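Local coordinates for protein pyridine nucleotide-disulphide oxidoreductase dimerisation region (Escherichia coli BL21, PDB 6KYY) that is an FAD-dependent flavoprotein disulfide reductase induced by hypochlorous acid, probably involved in resistance to reactive chlorine species, and bound here to copper(II), at residues V62-Q66 with Q67-F71; V282-K285 with R286-T290; I309-D312 with D313-I316. One frame throughout, in Å; residues are numbered along the deposited sequence.

Contact 1: residues V62-Q66 with Q67-F71. With CU (copper (II) ion), chain Q.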
# COMPACT_ATOMS: atom_id res chain seq x y z
N VAL B 62 7.83 -10.31 -9.80
CA VAL B 62 8.54 -9.22 -9.12
C VAL B 62 8.46 -9.39 -7.61
O VAL B 62 9.44 -9.15 -6.89
CB VAL B 62 7.99 -7.86 -9.57
CG1 VAL B 62 8.74 -6.73 -8.88
CG2 VAL B 62 8.10 -7.71 -11.08
N HIS B 63 7.30 -9.82 -7.10
CA HIS B 63 7.17 -10.05 -5.67
C HIS B 63 8.07 -11.20 -5.21
O HIS B 63 8.64 -11.15 -4.12
CB HIS B 63 5.71 -10.33 -5.31
CG HIS B 63 5.49 -10.57 -3.85
ND1 HIS B 63 5.51 -11.83 -3.29
CD2 HIS B 63 5.24 -9.71 -2.83
CE1 HIS B 63 5.29 -11.74 -1.99
NE2 HIS B 63 5.11 -10.46 -1.69
N ASP B 64 8.19 -12.24 -6.04
CA ASP B 64 9.11 -13.33 -5.71
C ASP B 64 10.56 -12.91 -5.94
O ASP B 64 11.45 -13.31 -5.19
CB ASP B 64 8.77 -14.57 -6.54
CG ASP B 64 7.79 -15.49 -5.83
OD1 ASP B 64 7.62 -15.35 -4.60
OD2 ASP B 64 7.19 -16.35 -6.51
N ALA B 65 10.80 -12.11 -6.98
CA ALA B 65 12.16 -11.65 -7.26
C ALA B 65 12.68 -10.75 -6.15
O ALA B 65 13.89 -10.73 -5.89
CB ALA B 65 12.21 -10.93 -8.60
N GLN B 66 11.80 -9.99 -5.50
CA GLN B 66 12.21 -9.16 -4.38
C GLN B 66 12.68 -9.99 -3.19
O GLN B 66 13.47 -9.49 -2.37
CB GLN B 66 11.07 -8.24 -3.95
CG GLN B 66 10.82 -7.08 -4.90
CD GLN B 66 9.63 -6.24 -4.50
OE1 GLN B 66 8.96 -6.52 -3.51
NE2 GLN B 66 9.34 -5.21 -5.28
N GLN B 67 12.23 -11.24 -3.08
CA GLN B 67 12.64 -12.14 -2.02
C GLN B 67 13.82 -13.02 -2.42
O GLN B 67 14.19 -13.92 -1.66
CB GLN B 67 11.47 -13.02 -1.58
CG GLN B 67 10.54 -12.36 -0.56
CD GLN B 67 9.24 -13.12 -0.38
OE1 GLN B 67 8.88 -13.96 -1.21
NE2 GLN B 67 8.53 -12.83 0.70
N HIS B 68 14.41 -12.78 -3.59
CA HIS B 68 15.55 -13.55 -4.09
C HIS B 68 15.22 -15.04 -4.16
O HIS B 68 16.06 -15.90 -3.87
CB HIS B 68 16.80 -13.30 -3.24
CG HIS B 68 17.09 -11.85 -3.01
ND1 HIS B 68 17.46 -10.99 -4.02
CD2 HIS B 68 17.05 -11.10 -1.88
CE1 HIS B 68 17.65 -9.78 -3.53
NE2 HIS B 68 17.40 -9.82 -2.23
N THR B 69 13.99 -15.35 -4.55
CA THR B 69 13.54 -16.72 -4.70
C THR B 69 14.08 -17.31 -6.00
O THR B 69 14.30 -16.60 -6.98
CB THR B 69 12.01 -16.77 -4.68
OG1 THR B 69 11.54 -16.33 -3.40
CG2 THR B 69 11.48 -18.18 -4.93
N ASP B 70 14.32 -18.63 -5.98
CA ASP B 70 14.72 -19.35 -7.18
C ASP B 70 13.78 -19.03 -8.33
O ASP B 70 12.56 -18.93 -8.15
CB ASP B 70 14.74 -20.86 -6.91
CG ASP B 70 15.04 -21.67 -8.15
OD1 ASP B 70 14.21 -22.53 -8.51
OD2 ASP B 70 16.11 -21.46 -8.77
N PHE B 71 14.35 -18.88 -9.53
CA PHE B 71 13.57 -18.43 -10.68
C PHE B 71 12.53 -19.47 -11.09
O PHE B 71 11.38 -19.11 -11.40
CB PHE B 71 14.50 -18.11 -11.85
CG PHE B 71 13.77 -17.76 -13.12
CD1 PHE B 71 13.18 -16.51 -13.27
CD2 PHE B 71 13.69 -18.67 -14.16
CE1 PHE B 71 12.52 -16.19 -14.44
CE2 PHE B 71 13.03 -18.35 -15.33
CZ PHE B 71 12.45 -17.11 -15.47
CU CU Q . 17.52 -7.36 -1.57
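The carbonyl oxygen of Asp64 is gripped by two backbone amides toward the C-terminal end of helix 55-65. Gln67 N reaches Asp64 O at 3.1 Å, and Thr69 N adds a weak but nearly straight bond to Asp64 O at 3.3 Å. One residue on, His68 N meets Ala65 O at 3.1 Å and closes a type I beta turn from Ala65 to His68. Thr69 curls back over the carbonyl of Asp64, its CB and OG1 both 3.5 Å from Asp64 O, as suits a small branched residue. The carboxylate of Asp64 lies near the amide of Gln67, their planes 24° apart, but OD1 and OE1 are both oxygens and stay 3.9 Å from each other; the acid is engaged by Arg77 of the next helix through OD2. Gln66 sends its extended chain away to Thr342, while Gln67 packs on Gln67, and His63 on Val377, of the second subunit. In His68, CG stands beside the backbone N (chi1 -49°), and the ring takes Gln66 O over one face, offset toward the rim. Copper lies at the ring edge, in plane, 2.5 Å from His68 NE2 and nearer CE1 than CD2, while ND1 makes a weak hydrogen bond to Asn186 O. That second bond would limit rotation of the imidazole and favour a proton on ND1. The partly buried turn thus satisfies the carbonyls of Asp64 and Ala65 with backbone amides and presents NE2 to the metal.

Contact 2: residues V282-K285 with R286-T290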
# COMPACT_ATOMS: atom_id res chain seq x y z
N VAL B 282 -10.52 4.61 -34.25
CA VAL B 282 -10.87 5.96 -33.82
C VAL B 282 -12.22 5.92 -33.10
O VAL B 282 -13.13 5.17 -33.49
CB VAL B 282 -10.89 6.92 -35.02
CG1 VAL B 282 -9.62 6.75 -35.85
CG2 VAL B 282 -12.12 6.72 -35.89
N VAL B 283 -12.34 6.70 -32.03
CA VAL B 283 -13.48 6.61 -31.13
C VAL B 283 -13.88 7.99 -30.63
O VAL B 283 -13.09 8.94 -30.65
CB VAL B 283 -13.21 5.68 -29.93
CG1 VAL B 283 -13.41 4.23 -30.32
CG2 VAL B 283 -11.80 5.90 -29.41
N ASP B 284 -15.13 8.09 -30.18
CA ASP B 284 -15.66 9.29 -29.56
C ASP B 284 -15.05 9.46 -28.17
O ASP B 284 -14.17 8.71 -27.74
CB ASP B 284 -17.18 9.22 -29.47
CG ASP B 284 -17.87 9.60 -30.76
OD1 ASP B 284 -17.17 9.93 -31.74
OD2 ASP B 284 -19.12 9.56 -30.79
N LYS B 285 -15.54 10.46 -27.44
CA LYS B 285 -15.42 10.44 -25.99
C LYS B 285 -16.36 9.42 -25.36
O LYS B 285 -16.25 9.14 -24.16
CB LYS B 285 -15.69 11.83 -25.41
CG LYS B 285 -16.88 12.56 -26.02
CD LYS B 285 -17.74 13.23 -24.96
CE LYS B 285 -18.70 14.23 -25.56
NZ LYS B 285 -19.28 15.16 -24.55
N ARG B 286 -17.29 8.87 -26.15
CA ARG B 286 -18.16 7.79 -25.73
C ARG B 286 -17.74 6.45 -26.33
O ARG B 286 -18.54 5.51 -26.36
CB ARG B 286 -19.60 8.11 -26.12
CG ARG B 286 -20.10 9.42 -25.56
CD ARG B 286 -20.85 10.21 -26.61
NE ARG B 286 -20.01 11.20 -27.27
CZ ARG B 286 -20.46 12.33 -27.81
NH1 ARG B 286 -21.76 12.61 -27.77
NH2 ARG B 286 -19.63 13.17 -28.39
N LEU B 287 -16.51 6.37 -26.84
CA LEU B 287 -15.96 5.14 -27.41
C LEU B 287 -16.82 4.64 -28.57
O LEU B 287 -17.08 3.44 -28.71
CB LEU B 287 -15.80 4.06 -26.34
CG LEU B 287 -14.97 4.54 -25.15
CD1 LEU B 287 -15.39 3.83 -23.89
CD2 LEU B 287 -13.49 4.33 -25.42
N HIS B 288 -17.26 5.57 -29.41
CA HIS B 288 -18.05 5.27 -30.59
C HIS B 288 -17.14 5.26 -31.81
O HIS B 288 -16.51 6.27 -32.13
CB HIS B 288 -19.17 6.30 -30.78
CG HIS B 288 -20.41 6.00 -30.00
ND1 HIS B 288 -21.23 4.93 -30.29
CD2 HIS B 288 -20.97 6.64 -28.94
CE1 HIS B 288 -22.25 4.92 -29.44
NE2 HIS B 288 -22.11 5.94 -28.61
N THR B 289 -17.08 4.12 -32.50
CA THR B 289 -16.35 4.06 -33.75
C THR B 289 -17.16 4.72 -34.86
O THR B 289 -18.31 5.11 -34.68
CB THR B 289 -16.01 2.61 -34.10
OG1 THR B 289 -14.83 2.58 -34.91
CG2 THR B 289 -17.15 1.96 -34.85
N THR B 290 -16.53 4.86 -36.04
CA THR B 290 -17.18 5.54 -37.15
C THR B 290 -18.41 4.79 -37.66
O THR B 290 -19.23 5.39 -38.36
CB THR B 290 -16.19 5.75 -38.30
OG1 THR B 290 -15.50 4.52 -38.57
CG2 THR B 290 -15.17 6.82 -37.93
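Asp284 reaches across the turn to Arg286 and His288, and its side chain can be followed outward from CB, which lies 3.3 Å from Arg286 N. CG stands beside its own backbone N (chi1 -82°), which brings the carboxylate against His288 CB, 3.5 Å from Asp284 CG and 3.3 Å from OD2; the carboxylate and imidazole planes are 68° apart. Asp284 OD1 lies 3.7 Å from His288 O, two oxygens and so no bond. OD2 also makes a long salt bridge to Arg286 NE at 4.0 Å, lying over one guanidinium face with no N-H pointing at it. On the opposite face lies Lys285 CE, 3.2 Å from Arg286 NH2; the two long basic chains run side by side, and the nearby acid would partly offset their like charges. Along the backbone, Asp284 N bonds weakly to His288 O and Leu287 N weakly to Asp284 O, while Thr289 OG1 weakly meets Val282 O. Val282 CG2 and Thr290 CG2, on branched residues, touch at 3.7 Å. With arms 152° apart, neither a regular strand, and only weak cross-bonds, this is a loop that doubles back between strands 259-261 and 294-296 of the pyridine nucleotide-disulphide oxidoreductase region.

Contact 3: residues I309-D312 with D313-I316. With FAD (flavin-adenine dinucleotide), chain N.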
# COMPACT_ATOMS: atom_id res chain seq x y z
N ILE B 309 -7.86 1.98 -17.39
CA ILE B 309 -8.45 2.83 -18.42
C ILE B 309 -9.43 2.02 -19.27
O ILE B 309 -10.49 2.53 -19.67
CB ILE B 309 -7.35 3.49 -19.28
CG1 ILE B 309 -6.81 4.74 -18.59
CG2 ILE B 309 -7.87 3.87 -20.65
CD1 ILE B 309 -6.39 4.51 -17.17
N SER B 310 -9.09 0.76 -19.56
CA SER B 310 -10.06 -0.13 -20.18
C SER B 310 -11.26 -0.35 -19.27
O SER B 310 -12.40 -0.46 -19.75
CB SER B 310 -9.39 -1.47 -20.52
OG SER B 310 -10.18 -2.21 -21.44
N LEU B 311 -11.03 -0.41 -17.96
CA LEU B 311 -12.14 -0.54 -17.02
C LEU B 311 -13.03 0.70 -17.05
O LEU B 311 -14.27 0.58 -17.02
CB LEU B 311 -11.62 -0.78 -15.60
CG LEU B 311 -12.69 -1.12 -14.57
CD1 LEU B 311 -13.37 -2.44 -14.91
CD2 LEU B 311 -12.11 -1.17 -13.16
N ASP B 312 -12.43 1.89 -17.11
CA ASP B 312 -13.22 3.11 -17.25
C ASP B 312 -13.96 3.14 -18.57
O ASP B 312 -15.04 3.74 -18.67
CB ASP B 312 -12.33 4.34 -17.11
CG ASP B 312 -13.13 5.61 -16.94
OD1 ASP B 312 -13.92 5.69 -15.98
OD2 ASP B 312 -12.96 6.53 -17.77
N ASP B 313 -13.40 2.50 -19.61
CA ASP B 313 -14.10 2.39 -20.88
C ASP B 313 -15.41 1.62 -20.73
O ASP B 313 -16.44 2.00 -21.29
CB ASP B 313 -13.21 1.73 -21.92
CG ASP B 313 -12.13 2.66 -22.45
OD1 ASP B 313 -11.11 2.16 -22.95
OD2 ASP B 313 -12.31 3.89 -22.35
N TYR B 314 -15.38 0.53 -19.96
CA TYR B 314 -16.61 -0.19 -19.64
C TYR B 314 -17.61 0.73 -18.95
O TYR B 314 -18.82 0.65 -19.20
CB TYR B 314 -16.30 -1.41 -18.77
CG TYR B 314 -17.43 -1.78 -17.83
CD1 TYR B 314 -18.49 -2.56 -18.25
CD2 TYR B 314 -17.42 -1.35 -16.50
CE1 TYR B 314 -19.52 -2.90 -17.39
CE2 TYR B 314 -18.44 -1.69 -15.64
CZ TYR B 314 -19.49 -2.47 -16.09
OH TYR B 314 -20.51 -2.80 -15.23
N ARG B 315 -17.12 1.60 -18.07
CA ARG B 315 -18.01 2.52 -17.36
C ARG B 315 -18.68 3.49 -18.32
O ARG B 315 -19.86 3.83 -18.15
CB ARG B 315 -17.23 3.28 -16.28
CG ARG B 315 -16.68 2.39 -15.18
CD ARG B 315 -16.61 3.13 -13.86
NE ARG B 315 -15.67 2.51 -12.93
CZ ARG B 315 -14.49 3.03 -12.61
NH1 ARG B 315 -14.10 4.18 -13.13
NH2 ARG B 315 -13.69 2.39 -11.76
N ILE B 316 -17.95 3.95 -19.34
CA ILE B 316 -18.54 4.83 -20.34
C ILE B 316 -19.69 4.13 -21.05
O ILE B 316 -20.81 4.65 -21.12
CB ILE B 316 -17.47 5.31 -21.34
CG1 ILE B 316 -16.26 5.90 -20.62
CG2 ILE B 316 -18.07 6.33 -22.31
CD1 ILE B 316 -16.59 7.00 -19.65
PA FAD N . -6.90 -7.26 -23.61
O1A FAD N . -5.64 -7.01 -24.34
O2A FAD N . -6.76 -7.50 -22.10
O5B FAD N . -7.68 -8.47 -24.25
C5B FAD N . -7.40 -8.90 -25.60
C4B FAD N . -8.07 -10.23 -25.83
O4B FAD N . -8.72 -10.24 -27.12
C3B FAD N . -7.14 -11.44 -25.80
O3B FAD N . -7.71 -12.50 -25.03
C2B FAD N . -7.00 -11.82 -27.28
O2B FAD N . -6.78 -13.21 -27.45
C1B FAD N . -8.38 -11.42 -27.81
N9A FAD N . -8.42 -11.15 -29.24
C8A FAD N . -7.55 -10.37 -29.96
N7A FAD N . -7.83 -10.31 -31.24
C5A FAD N . -8.96 -11.10 -31.37
C6A FAD N . -9.75 -11.45 -32.48
N6A FAD N . -9.52 -11.02 -33.73
N1A FAD N . -10.81 -12.27 -32.27
C2A FAD N . -11.05 -12.70 -31.03
N3A FAD N . -10.37 -12.44 -29.91
C4A FAD N . -9.33 -11.63 -30.15
N1 FAD N . -1.74 -2.36 -17.25
C2 FAD N . -1.86 -1.78 -16.02
O2 FAD N . -2.84 -1.09 -15.72
N3 FAD N . -0.86 -1.97 -15.07
C4 FAD N . 0.30 -2.69 -15.25
O4 FAD N . 1.11 -2.79 -14.33
C4X FAD N . 0.42 -3.29 -16.56
N5 FAD N . 1.47 -4.02 -16.81
C5X FAD N . 1.58 -4.60 -18.06
C6 FAD N . 2.71 -5.36 -18.34
C7 FAD N . 2.87 -5.97 -19.58
C7M FAD N . 4.11 -6.79 -19.86
C8 FAD N . 1.89 -5.81 -20.57
C8M FAD N . 2.03 -6.45 -21.92
C9 FAD N . 0.76 -5.04 -20.29
C9A FAD N . 0.60 -4.44 -19.05
N10 FAD N . -0.53 -3.66 -18.73
C10 FAD N . -0.66 -3.07 -17.50
C1' FAD N . -1.60 -3.45 -19.72
C2' FAD N . -2.74 -4.46 -19.61
O2' FAD N . -2.27 -5.77 -19.90
C3' FAD N . -3.83 -4.09 -20.62
O3' FAD N . -3.84 -2.68 -20.79
C4' FAD N . -5.23 -4.55 -20.23
O4' FAD N . -5.30 -5.98 -20.30
C5' FAD N . -6.31 -3.93 -21.08
O5' FAD N . -6.48 -4.71 -22.28
P FAD N . -7.81 -4.63 -23.13
O1P FAD N . -9.01 -4.49 -22.19
O2P FAD N . -7.70 -3.58 -24.16
O3P FAD N . -7.90 -6.06 -23.82
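Helix 307-321 belongs to the FAD pocket, and residues 309-316 form just over two of its turns. Regular i to i+4 bonds run through it, from Asp313 N to Ile309 O at 2.9 Å on to Ile316 N with Asp312 O at 3.0 Å. On the cofactor side, Ser310 OG donates a hydrogen bond to the FAD phosphate oxygen O1P at 2.7 Å. That hydroxyl is placed opposite the backbone N (chi1 -164°), and its small size suits a site so close to the phosphate; Ser310 OG also has a weak bond with Ala21 N. Elsewhere round the helix charge gathers. Asp312 OD1 meets Arg315 NH1 at 3.2 Å in a salt bridge whose hydrogen bond is weak, since the N-H points poorly at the oxygen and the carboxylate and guanidinium planes stand 72° apart. Arg327 also pairs with Asp312 OD1, Arg332 bridges to OD2 of both Asp312 and Asp313, so that these buried acids are probably kept ionised by their arginine partners, and Arg315 NH2 crosses the dimer interface to Gln429 O of the second subunit. Leu311 O lies at the edge of the Tyr314 ring, in its plane, 3.7 Å from CD2. Leu311 CD2 supplies an apolar neighbour to Arg315 NH2 at 4.1 Å. One short helical segment thus faces the cofactor, the partner chain and the FAD-binding fold: Tyr314 leans on helix 20-31, packing on Thr24 and Leu25 and bonding through OH to Thr28, while Asp313 OD1 accepts from Gly298 N just beyond strand 294-296.

Overall arrangement
The three contacts follow one another along the chain, and all lie at least partly in the pyridine nucleotide-disulphide oxidoreductase region. Contact 1, at the end of helix 55-65 and in the loop leading to helix 71-94, is on the other side of the chain's centre from the other two, its own centre about 42 Å from that of contact 2 and 33 Å from that of contact 3. Contacts 2 and 3 are neighbours, with centres about 13 Å apart: Leu287 of the loop packs on Asp313 and Ile316 of helix 307-321, and strand 294-296 lies between them in sequence. Contacts 1 and 3 both touch the second subunit, so separate parts of the chain contribute to the dimer, while contact 3 alone bonds to FAD.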